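Local structure of CurK, CurL fusion protein (Moorea producens 3L, 4MYZ) at residues Val22-Ile26 against Ala56-Ala60. The protein is an engineered fusion of the CurK and CurL docking domains, which probably pair to link consecutive modules of the curacin A polyketide synthase. Residues are numbered along the deposited sequence.
Sequences VLQEI and ALQRA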
loop_
_atom_site.group_PDB
_atom_site.type_symbol
_atom_site.label_atom_id
_atom_site.label_comp_id
_atom_site.label_asym_id
_atom_site.label_seq_id
_atom_site.Cartn_x
_atom_site.Cartn_y
_atom_site.Cartn_z
ATOM N N VAL B 22 2.476 -5.057 6.871
ATOM C CA VAL B 22 2.489 -4.277 5.647
ATOM C C VAL B 22 3.702 -4.675 4.794
ATOM O O VAL B 22 3.598 -4.879 3.588
ATOM C CB VAL B 22 2.456 -2.783 5.987
ATOM C CG1 VAL B 22 2.881 -1.920 4.807
ATOM C CG2 VAL B 22 1.063 -2.424 6.456
ATOM N N LEU B 23 4.867 -4.746 5.410
ATOM C CA LEU B 23 6.079 -5.089 4.662
ATOM C C LEU B 23 5.994 -6.487 4.046
ATOM O O LEU B 23 6.393 -6.714 2.900
ATOM C CB LEU B 23 7.326 -4.941 5.527
ATOM C CG LEU B 23 7.648 -3.520 5.928
ATOM C CD1 LEU B 23 8.737 -3.486 6.990
ATOM C CD2 LEU B 23 8.122 -2.709 4.738
ATOM N N GLN B 24 5.453 -7.432 4.806
ATOM C CA GLN B 24 5.256 -8.775 4.273
ATOM C C GLN B 24 4.315 -8.766 3.066
ATOM O O GLN B 24 4.522 -9.481 2.078
ATOM C CB GLN B 24 4.691 -9.695 5.348
ATOM C CG GLN B 24 5.637 -10.044 6.495
ATOM C CD GLN B 24 4.850 -10.551 7.711
ATOM O OE1 GLN B 24 3.712 -11.009 7.582
ATOM N NE2 GLN B 24 5.428 -10.423 8.894
ATOM N N GLU B 25 3.253 -7.976 3.127
ATOM C CA GLU B 25 2.359 -7.900 1.990
ATOM C C GLU B 25 3.019 -7.250 0.785
ATOM O O GLU B 25 2.789 -7.688 -0.339
ATOM C CB GLU B 25 1.070 -7.168 2.331
ATOM C CG GLU B 25 -0.108 -7.619 1.509
ATOM C CD GLU B 25 -0.525 -9.068 1.787
ATOM O OE1 GLU B 25 -1.051 -9.682 0.867
ATOM O OE2 GLU B 25 -0.360 -9.570 2.927
ATOM N N ILE B 26 3.851 -6.230 1.020
ATOM C CA ILE B 26 4.573 -5.575 -0.078
ATOM C C ILE B 26 5.523 -6.555 -0.776
ATOM O O ILE B 26 5.611 -6.583 -2.008
ATOM C CB ILE B 26 5.330 -4.335 0.417
ATOM C CG1 ILE B 26 4.345 -3.252 0.861
ATOM C CG2 ILE B 26 6.223 -3.803 -0.668
ATOM C CD1 ILE B 26 4.969 -2.087 1.559
ATOM N N ALA B 56 7.608 1.787 6.616
ATOM C CA ALA B 56 6.569 0.939 6.036
ATOM C C ALA B 56 5.505 1.744 5.285
ATOM O O ALA B 56 5.057 1.333 4.232
ATOM C CB ALA B 56 5.911 0.079 7.112
ATOM N N LEU B 57 5.099 2.886 5.821
ATOM C CA LEU B 57 4.065 3.669 5.167
ATOM C C LEU B 57 4.573 4.247 3.844
ATOM O O LEU B 57 3.845 4.326 2.872
ATOM C CB LEU B 57 3.535 4.790 6.093
ATOM C CG LEU B 57 2.291 5.536 5.571
ATOM C CD1 LEU B 57 1.125 4.622 5.327
ATOM C CD2 LEU B 57 1.970 6.638 6.607
ATOM N N GLN B 58 5.827 4.668 3.814
ATOM C CA GLN B 58 6.437 5.147 2.563
ATOM C C GLN B 58 6.491 4.023 1.548
ATOM O O GLN B 58 6.167 4.227 0.362
ATOM C CB GLN B 58 7.838 5.699 2.817
ATOM C CG GLN B 58 7.808 7.081 3.486
ATOM C CD GLN B 58 9.166 7.541 3.979
ATOM O OE1 GLN B 58 9.997 6.762 4.403
ATOM N NE2 GLN B 58 9.328 8.869 4.040
ATOM N N ARG B 59 6.964 2.849 1.978
ATOM C CA ARG B 59 6.972 1.714 1.067
ATOM C C ARG B 59 5.566 1.341 0.595
ATOM O O ARG B 59 5.375 0.921 -0.547
ATOM C CB ARG B 59 7.681 0.509 1.663
ATOM C CG ARG B 59 9.151 0.687 1.921
ATOM C CD ARG B 59 9.783 -0.680 2.044
ATOM N NE ARG B 59 11.211 -0.680 2.338
ATOM C CZ ARG B 59 12.170 -0.593 1.434
ATOM N NH1 ARG B 59 11.892 -0.413 0.155
ATOM N NH2 ARG B 59 13.437 -0.705 1.829
ATOM N N ALA B 60 4.582 1.486 1.476
ATOM C CA ALA B 60 3.190 1.188 1.120
ATOM C C ALA B 60 2.721 2.105 0.030
ATOM O O ALA B 60 2.028 1.646 -0.873
ATOM C CB ALA B 60 2.276 1.274 2.302
#
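Two roughly parallel helices pack here through apolar side chains, joining the CurK part of this engineered fusion (helix 15-32) to the CurL part (helix 56-71) within a dimeric class 2 docking-domain helical bundle. The axes of the two short segments approach to 9.8 Å at 30°, and the alanines of helix 56-71 lie opposite larger side chains: Leu23 and Ala56 have CA atoms 6.2 Å apart, Ile26 and Ala60 7.0 Å. Val22, Leu23 and Ile26, an i, i+1, i+4 set, line the CurK face; Ala56, Arg59 and Ala60 line the CurL face. CG1 of Val22 reaches between the two alanines, 4.3 Å from Ala56 CB and 4.1 Å from Ala60 CB, while Leu23 CG lies 4.2 Å from Ala56 CB. At the exposed margin, Leu23 CD2 meets the aliphatic CD of Arg59 at 3.8 Å. The two segments bury 244 Å², both sides summed, largely through apolar side chains. The second subunit extends the bundle: its Leu61 packs on Val22, its Leu18 on Leu57, and its Arg68 forms a salt bridge with Glu25. The closest approach is Ile26 CD1 against the partner backbone, 3.6 Å from both Arg59 C and Ala60 N.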